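Local coordinates for putative oxidoreductase yhhX (Escherichia coli K-12, PDB 3F4L) that probably works as an NADP-dependent dehydrogenase of the Gfo/Idh/MocA family, perhaps on scyllo-inositol, with a Rossmann nucleotide-binding domain and a C-terminal alpha/beta domain, at the interface of chains A and B. Residues are numbered along the deposited sequence; one frame, centred on the assembly and turned at random. Chains: chain A/B, Putative oxidoreductase yhhX.

Contact 1: the interface of chains A and B. Residues chain A 241-243, 280, 286; chain B 156, 158, 230.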
loop_
_atom_site.group_PDB
_atom_site.type_symbol
_atom_site.label_atom_id
_atom_site.label_comp_id
_atom_site.label_asym_id
_atom_site.label_seq_id
_atom_site.Cartn_x
_atom_site.Cartn_y
_atom_site.Cartn_z
ATOM N N LYS A 241 -4.672 -7.053 -15.357
ATOM C CA LYS A 241 -3.696 -7.830 -16.112
ATOM C C LYS A 241 -3.278 -7.188 -17.443
ATOM O O LYS A 241 -2.201 -7.482 -17.969
ATOM C CB LYS A 241 -4.228 -9.248 -16.335
ATOM C CG LYS A 241 -4.260 -10.066 -15.043
ATOM C CD LYS A 241 -4.634 -11.510 -15.301
ATOM C CE LYS A 241 -4.458 -12.348 -14.053
ATOM N NZ LYS A 241 -4.773 -13.772 -14.334
ATOM N N LYS A 242 -4.103 -6.287 -17.969
ATOM C CA LYS A 242 -3.780 -5.634 -19.234
ATOM C C LYS A 242 -3.352 -4.178 -19.082
ATOM O O LYS A 242 -2.979 -3.538 -20.067
ATOM C CB LYS A 242 -4.970 -5.706 -20.190
ATOM C CG LYS A 242 -5.527 -7.105 -20.427
ATOM C CD LYS A 242 -6.751 -7.037 -21.345
ATOM C CE LYS A 242 -7.513 -8.368 -21.406
ATOM N NZ LYS A 242 -6.700 -9.459 -22.021
ATOM N N GLY A 243 -3.396 -3.643 -17.866
ATOM C CA GLY A 243 -3.004 -2.252 -17.701
ATOM C C GLY A 243 -3.269 -1.629 -16.344
ATOM O O GLY A 243 -3.624 -2.314 -15.388
ATOM N N VAL A 280 -2.625 -2.462 -22.607
ATOM C CA VAL A 280 -2.217 -3.165 -23.819
ATOM C C VAL A 280 -3.498 -3.566 -24.556
ATOM O O VAL A 280 -4.310 -4.312 -24.011
ATOM C CB VAL A 280 -1.406 -4.433 -23.458
ATOM C CG1 VAL A 280 -0.912 -5.125 -24.719
ATOM C CG2 VAL A 280 -0.236 -4.064 -22.544
ATOM N N THR A 286 0.712 -0.769 -26.717
ATOM C CA THR A 286 0.436 -0.053 -25.479
ATOM C C THR A 286 -0.274 1.257 -25.818
ATOM O O THR A 286 0.208 2.040 -26.640
ATOM C CB THR A 286 1.732 0.236 -24.677
ATOM O OG1 THR A 286 2.187 -0.972 -24.049
ATOM C CG2 THR A 286 1.476 1.282 -23.593
ATOM N N TYR B 156 6.064 -5.500 -15.351
ATOM C CA TYR B 156 4.847 -5.706 -16.095
ATOM C C TYR B 156 5.270 -6.830 -17.024
ATOM O O TYR B 156 5.784 -6.586 -18.116
ATOM C CB TYR B 156 4.395 -4.513 -16.931
ATOM C CG TYR B 156 3.107 -4.877 -17.644
ATOM C CD1 TYR B 156 1.926 -5.057 -16.927
ATOM C CD2 TYR B 156 3.097 -5.178 -19.005
ATOM C CE1 TYR B 156 0.771 -5.537 -17.542
ATOM C CE2 TYR B 156 1.955 -5.658 -19.631
ATOM C CZ TYR B 156 0.792 -5.840 -18.897
ATOM O OH TYR B 156 -0.343 -6.340 -19.509
ATOM N N PRO B 158 3.143 -9.967 -17.758
ATOM C CA PRO B 158 1.912 -10.746 -17.665
ATOM C C PRO B 158 1.995 -12.216 -18.047
ATOM O O PRO B 158 1.196 -13.005 -17.584
ATOM C CB PRO B 158 0.954 -9.970 -18.566
ATOM C CG PRO B 158 1.862 -9.498 -19.659
ATOM C CD PRO B 158 3.062 -9.002 -18.876
ATOM N N LYS B 230 1.635 -1.992 -14.835
ATOM C CA LYS B 230 1.891 -1.250 -16.075
ATOM C C LYS B 230 2.454 0.154 -15.815
ATOM O O LYS B 230 3.382 0.600 -16.502
ATOM C CB LYS B 230 0.600 -1.142 -16.896
ATOM C CG LYS B 230 0.817 -0.729 -18.352
ATOM C CD LYS B 230 1.453 -1.860 -19.149
ATOM C CE LYS B 230 1.800 -1.446 -20.568
ATOM N NZ LYS B 230 2.946 -0.489 -20.587
#
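B:Tyr156 stands upright against chain A, its phenol tip meeting the backbone at A:Lys241 and the side of its ring meeting A:Val280. The hydroxyl OH of B:Tyr156 donates a hydrogen bond to the carbonyl O of A:Lys241 at 2.7 Å. It approaches at a C=O...donor angle of 139°, tilted 20° from the carbonyl plane. With CG anti to the backbone N (chi1 -180°), the ring is carried outward between two partners from its own chain: the aliphatic CD of B:Lys230 lies 3.6 Å from the ring plane, over the ring centre, while CD of B:Pro158 covers the opposite face near the rim. A tyrosine suits this place because a flat apolar ring can be sandwiched while its polar tip crosses to the partner. A phenylalanine here would probably leave the carbonyl of A:Lys241 without its cross-chain donor. The branched A:Val280 uses CG2, 4.0 Å from CE2 of B:Tyr156, and the same methyl packs on CE of B:Lys230 at 3.9 Å. That lysine serves mainly through its hydrocarbon stem. Its CB lies against CA of A:Gly243, where glycine presents no side chain, and the bend at chi2 brings CE of B:Lys230 to 3.5 Å from OG1 of A:Thr286.

Contact 2: the interface of chains A and B. Residues chain A 148, 211, 213, 215, 220, 222; chain B 196, 198, 211, 213, 224.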
loop_
_atom_site.group_PDB
_atom_site.type_symbol
_atom_site.label_atom_id
_atom_site.label_comp_id
_atom_site.label_asym_id
_atom_site.label_seq_id
_atom_site.Cartn_x
_atom_site.Cartn_y
_atom_site.Cartn_z
ATOM N N GLU A 148 -5.700 -5.353 -8.331
ATOM C CA GLU A 148 -5.470 -4.475 -7.200
ATOM C C GLU A 148 -6.097 -3.093 -7.347
ATOM O O GLU A 148 -6.082 -2.492 -8.419
ATOM C CB GLU A 148 -3.970 -4.336 -6.915
ATOM C CG GLU A 148 -3.684 -3.682 -5.559
ATOM C CD GLU A 148 -2.426 -4.218 -4.880
ATOM O OE1 GLU A 148 -2.255 -5.454 -4.837
ATOM O OE2 GLU A 148 -1.622 -3.407 -4.372
ATOM N N GLU A 211 -5.455 1.295 7.487
ATOM C CA GLU A 211 -5.341 0.671 6.183
ATOM C C GLU A 211 -6.111 -0.633 6.288
ATOM O O GLU A 211 -5.785 -1.494 7.104
ATOM C CB GLU A 211 -3.891 0.368 5.803
ATOM C CG GLU A 211 -3.793 -0.256 4.405
ATOM C CD GLU A 211 -2.374 -0.575 3.973
ATOM O OE1 GLU A 211 -1.450 0.203 4.305
ATOM O OE2 GLU A 211 -2.186 -1.600 3.276
ATOM N N GLN A 213 -7.523 -3.903 4.117
ATOM C CA GLN A 213 -7.309 -4.640 2.883
ATOM C C GLN A 213 -8.424 -5.656 2.747
ATOM O O GLN A 213 -8.569 -6.551 3.582
ATOM C CB GLN A 213 -5.953 -5.340 2.917
ATOM C CG GLN A 213 -4.797 -4.364 3.097
ATOM C CD GLN A 213 -3.434 -5.002 2.918
ATOM O OE1 GLN A 213 -2.418 -4.306 2.898
ATOM N NE2 GLN A 213 -3.401 -6.324 2.787
ATOM N N PHE A 215 -10.078 -8.643 0.608
ATOM C CA PHE A 215 -9.735 -9.633 -0.399
ATOM C C PHE A 215 -10.946 -10.268 -1.063
ATOM O O PHE A 215 -11.873 -10.705 -0.394
ATOM C CB PHE A 215 -8.863 -10.728 0.221
ATOM C CG PHE A 215 -7.600 -10.216 0.845
ATOM C CD1 PHE A 215 -7.646 -9.474 2.017
ATOM C CD2 PHE A 215 -6.363 -10.476 0.264
ATOM C CE1 PHE A 215 -6.487 -8.999 2.613
ATOM C CE2 PHE A 215 -5.194 -10.006 0.846
ATOM C CZ PHE A 215 -5.253 -9.263 2.028
ATOM N N LYS A 220 -7.251 -7.767 -4.455
ATOM C CA LYS A 220 -7.064 -7.071 -3.187
ATOM C C LYS A 220 -7.351 -5.579 -3.355
ATOM O O LYS A 220 -6.785 -4.917 -4.234
ATOM C CB LYS A 220 -5.637 -7.261 -2.634
ATOM C CG LYS A 220 -5.449 -6.642 -1.235
ATOM C CD LYS A 220 -4.061 -6.849 -0.634
ATOM C CE LYS A 220 -3.012 -5.951 -1.257
ATOM N NZ LYS A 220 -1.664 -6.184 -0.643
ATOM N N ILE A 222 -7.334 -2.011 -1.353
ATOM C CA ILE A 222 -6.758 -1.320 -0.209
ATOM C C ILE A 222 -7.401 0.045 0.039
ATOM O O ILE A 222 -7.546 0.854 -0.876
ATOM C CB ILE A 222 -5.245 -1.140 -0.428
ATOM C CG1 ILE A 222 -4.567 -2.519 -0.420
ATOM C CG2 ILE A 222 -4.659 -0.232 0.638
ATOM C CD1 ILE A 222 -3.080 -2.484 -0.762
ATOM N N ASP B 196 0.551 -10.932 2.617
ATOM C CA ASP B 196 -0.380 -11.030 1.503
ATOM C C ASP B 196 0.488 -11.641 0.412
ATOM O O ASP B 196 1.352 -10.976 -0.148
ATOM C CB ASP B 196 -0.892 -9.653 1.062
ATOM C CG ASP B 196 -1.479 -9.673 -0.346
ATOM O OD1 ASP B 196 -2.116 -10.689 -0.734
ATOM O OD2 ASP B 196 -1.307 -8.669 -1.067
ATOM N N ARG B 198 0.361 -14.138 -3.148
ATOM C CA ARG B 198 -0.459 -14.889 -4.083
ATOM C C ARG B 198 0.117 -15.124 -5.471
ATOM O O ARG B 198 1.116 -14.509 -5.867
ATOM C CB ARG B 198 -1.867 -14.287 -4.153
ATOM C CG ARG B 198 -1.957 -12.804 -4.388
ATOM C CD ARG B 198 -3.208 -12.268 -3.683
ATOM N NE ARG B 198 -3.885 -11.251 -4.478
ATOM C CZ ARG B 198 -3.423 -10.027 -4.712
ATOM N NH1 ARG B 198 -2.269 -9.631 -4.206
ATOM N NH2 ARG B 198 -4.121 -9.201 -5.475
ATOM N N GLU B 211 3.011 -8.663 -0.563
ATOM C CA GLU B 211 3.081 -7.411 0.176
ATOM C C GLU B 211 3.318 -7.820 1.610
ATOM O O GLU B 211 2.513 -8.543 2.202
ATOM C CB GLU B 211 1.790 -6.579 0.102
ATOM C CG GLU B 211 1.958 -5.211 0.806
ATOM C CD GLU B 211 0.743 -4.285 0.708
ATOM O OE1 GLU B 211 0.006 -4.352 -0.301
ATOM O OE2 GLU B 211 0.538 -3.467 1.639
ATOM N N GLN B 213 4.090 -6.336 5.439
ATOM C CA GLN B 213 4.030 -5.125 6.250
ATOM C C GLN B 213 4.746 -5.412 7.559
ATOM O O GLN B 213 4.311 -6.265 8.333
ATOM C CB GLN B 213 2.571 -4.717 6.514
ATOM C CG GLN B 213 1.818 -4.268 5.261
ATOM C CD GLN B 213 0.397 -3.799 5.533
ATOM O OE1 GLN B 213 -0.268 -3.275 4.641
ATOM N NE2 GLN B 213 -0.075 -3.985 6.757
ATOM N N LYS B 224 6.597 -4.507 -1.249
ATOM C CA LYS B 224 5.731 -5.226 -2.171
ATOM C C LYS B 224 6.258 -5.329 -3.586
ATOM O O LYS B 224 7.017 -4.473 -4.044
ATOM C CB LYS B 224 4.323 -4.610 -2.179
ATOM C CG LYS B 224 4.276 -3.097 -2.240
ATOM C CD LYS B 224 2.860 -2.580 -1.954
ATOM C CE LYS B 224 1.845 -3.166 -2.928
ATOM N NZ LYS B 224 0.469 -2.674 -2.674
HETATM O O HOH W 1 -0.453 -0.941 1.278
#
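A:Lys220 reaches across to two acidic residues of chain B, and the contact is tightest at its amine. CG is anti to the backbone N (chi1 -175°) and the chain bends at chi3, turning the tip toward both carboxylates. NZ of A:Lys220 lies 2.5 Å from OD2 of B:Asp196 and equally near OE1 of B:Glu211, forming a salt bridge with each. The first is met tip to tip on the anti side, 34° out of the carboxylate plane, the second from above its plane (54° out of it). B:Lys224 NZ comes to OE1 of B:Glu211 from the opposite face, at 2.9 Å, so one oxygen is gripped by two lysine amines, which would probably favour its charged form. Long, flexible lysines suit this network: NZ of B:Lys224 also reaches OE2 of A:Glu148 at 2.8 Å, nearly along the C-O axis. Beside this knot, the rim of the A:Phe215 ring abuts the carboxylate of B:Asp196, whose CG lies in the ring plane. The glutamine tips, A:Gln213 and B:Gln213, are doubtful as modelled, oxygen facing oxygen. The looser side is watery: a water, which would probably soften the meeting of two like-charged groups, lies 2.7 Å from OE2 of A:Glu211 and from OE2 of B:Glu211.

Contact 3: the interface of chains A and B. Residues chain A 239, 244, 246, 276, 278, 288; chain B 231.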
loop_
_atom_site.group_PDB
_atom_site.type_symbol
_atom_site.label_atom_id
_atom_site.label_comp_id
_atom_site.label_asym_id
_atom_site.label_seq_id
_atom_site.Cartn_x
_atom_site.Cartn_y
_atom_site.Cartn_z
ATOM N N HIS A 239 -4.908 -1.696 -10.819
ATOM C CA HIS A 239 -4.019 -2.487 -11.662
ATOM C C HIS A 239 -4.762 -3.732 -12.106
ATOM O O HIS A 239 -5.363 -4.421 -11.285
ATOM C CB HIS A 239 -2.739 -2.892 -10.897
ATOM C CG HIS A 239 -1.808 -1.748 -10.635
ATOM N ND1 HIS A 239 -1.269 -0.982 -11.646
ATOM C CD2 HIS A 239 -1.346 -1.217 -9.478
ATOM C CE1 HIS A 239 -0.520 -0.028 -11.125
ATOM N NE2 HIS A 239 -0.550 -0.148 -9.810
ATOM N N SER A 244 -3.099 -0.314 -16.271
ATOM C CA SER A 244 -3.297 0.422 -15.029
ATOM C C SER A 244 -4.048 1.736 -15.240
ATOM O O SER A 244 -4.099 2.279 -16.345
ATOM C CB SER A 244 -1.935 0.744 -14.387
ATOM O OG SER A 244 -1.137 -0.416 -14.223
ATOM N N ILE A 246 -4.551 5.496 -12.991
ATOM C CA ILE A 246 -4.074 6.310 -11.888
ATOM C C ILE A 246 -4.846 7.629 -11.892
ATOM O O ILE A 246 -5.091 8.221 -12.947
ATOM C CB ILE A 246 -2.562 6.613 -12.023
ATOM C CG1 ILE A 246 -1.767 5.307 -12.119
ATOM C CG2 ILE A 246 -2.077 7.381 -10.812
ATOM C CD1 ILE A 246 -1.863 4.437 -10.882
ATOM N N VAL A 276 -5.457 8.838 -15.568
ATOM C CA VAL A 276 -4.520 8.369 -16.576
ATOM C C VAL A 276 -4.639 6.866 -16.698
ATOM O O VAL A 276 -4.721 6.144 -15.699
ATOM C CB VAL A 276 -3.069 8.764 -16.232
ATOM C CG1 VAL A 276 -2.111 8.217 -17.276
ATOM C CG2 VAL A 276 -2.952 10.285 -16.184
ATOM N N GLU A 278 -3.155 3.375 -18.984
ATOM C CA GLU A 278 -2.120 2.825 -19.846
ATOM C C GLU A 278 -2.397 1.341 -19.877
ATOM O O GLU A 278 -2.301 0.663 -18.853
ATOM C CB GLU A 278 -0.711 3.082 -19.297
ATOM C CG GLU A 278 0.370 2.717 -20.307
ATOM C CD GLU A 278 1.776 3.113 -19.880
ATOM O OE1 GLU A 278 1.981 4.275 -19.473
ATOM O OE2 GLU A 278 2.682 2.257 -19.969
ATOM N N ARG A 288 -2.162 4.851 -24.382
ATOM C CA ARG A 288 -2.212 5.811 -23.301
ATOM C C ARG A 288 -3.489 6.642 -23.478
ATOM O O ARG A 288 -3.793 7.101 -24.582
ATOM C CB ARG A 288 -0.972 6.698 -23.376
ATOM C CG ARG A 288 -0.511 7.267 -22.062
ATOM C CD ARG A 288 0.914 6.820 -21.752
ATOM N NE ARG A 288 1.450 7.511 -20.583
ATOM C CZ ARG A 288 0.896 7.482 -19.373
ATOM N NH1 ARG A 288 -0.217 6.792 -19.166
ATOM N NH2 ARG A 288 1.451 8.148 -18.370
ATOM N N ILE B 231 1.868 0.856 -14.848
ATOM C CA ILE B 231 2.325 2.199 -14.482
ATOM C C ILE B 231 2.972 2.088 -13.103
ATOM O O ILE B 231 2.295 1.831 -12.105
ATOM C CB ILE B 231 1.166 3.213 -14.400
ATOM C CG1 ILE B 231 0.484 3.343 -15.756
ATOM C CG2 ILE B 231 1.710 4.595 -13.975
ATOM C CD1 ILE B 231 -0.772 4.195 -15.713
HETATM O O HOH W 2 1.344 2.287 -9.581
#
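The hydroxyl OG of A:Ser244 is held between a histidine of its own chain and the backbone of B:Ile231. ND1 of A:His239 lies 2.6 Å from OG of A:Ser244, in the plane of the imidazole, in a hydrogen bond whose direction is not settled. From chain B, the amide N of B:Ile231 donates to OG of A:Ser244 at 3.3 Å, a weak bond. Serine suits this place because its small hydroxyl can both give and accept, while its CB still offers carbon surface. The histidine serves with both nitrogens: a water at the ring edge lies 3.1 Å from NE2 of A:His239 and 2.7 Å from the carbonyl O of B:Ile231, linking the two chains a second time. The backbone of one residue is thus held weakly at its N-H and through a water at its carbonyl. Its side chain does the apolar work. CG1 of B:Ile231 lies beside the backbone N (chi1 -61°), placing the longer branch over the strands of chain A, where it meets CB of A:Glu278 at 3.7 Å and CB of A:Ser244 at 3.8 Å. A:Ile246 runs antiparallel alongside it, a beta-branched neighbour for a beta-branched side chain. The CG1 methylene of A:Ile246 rests 3.9 Å from the CD1 methyl of B:Ile231.

Contacts 1 and 3 are close neighbours, their C-alpha centres about 9 Å apart, whereas contact 2 lies about 19 Å from each. The consecutive residues B:Lys230 and B:Ile231 divide their work between contacts 1 and 3, and chain A's strands 243-247, 275-280 and 286-291 contribute to both. Contact 2 instead joins strands 146-152, 192-198, 209-216 and 219-225. Loop-on-sheet packing in one part of the interface is complemented by a charged strand-to-strand region in another, and the two-fold symmetry repeats every contact with chains exchanged. Such pairing through the C-terminal domains is common in this family, so the dimer is plausibly biological, although the structure alone does not prove it.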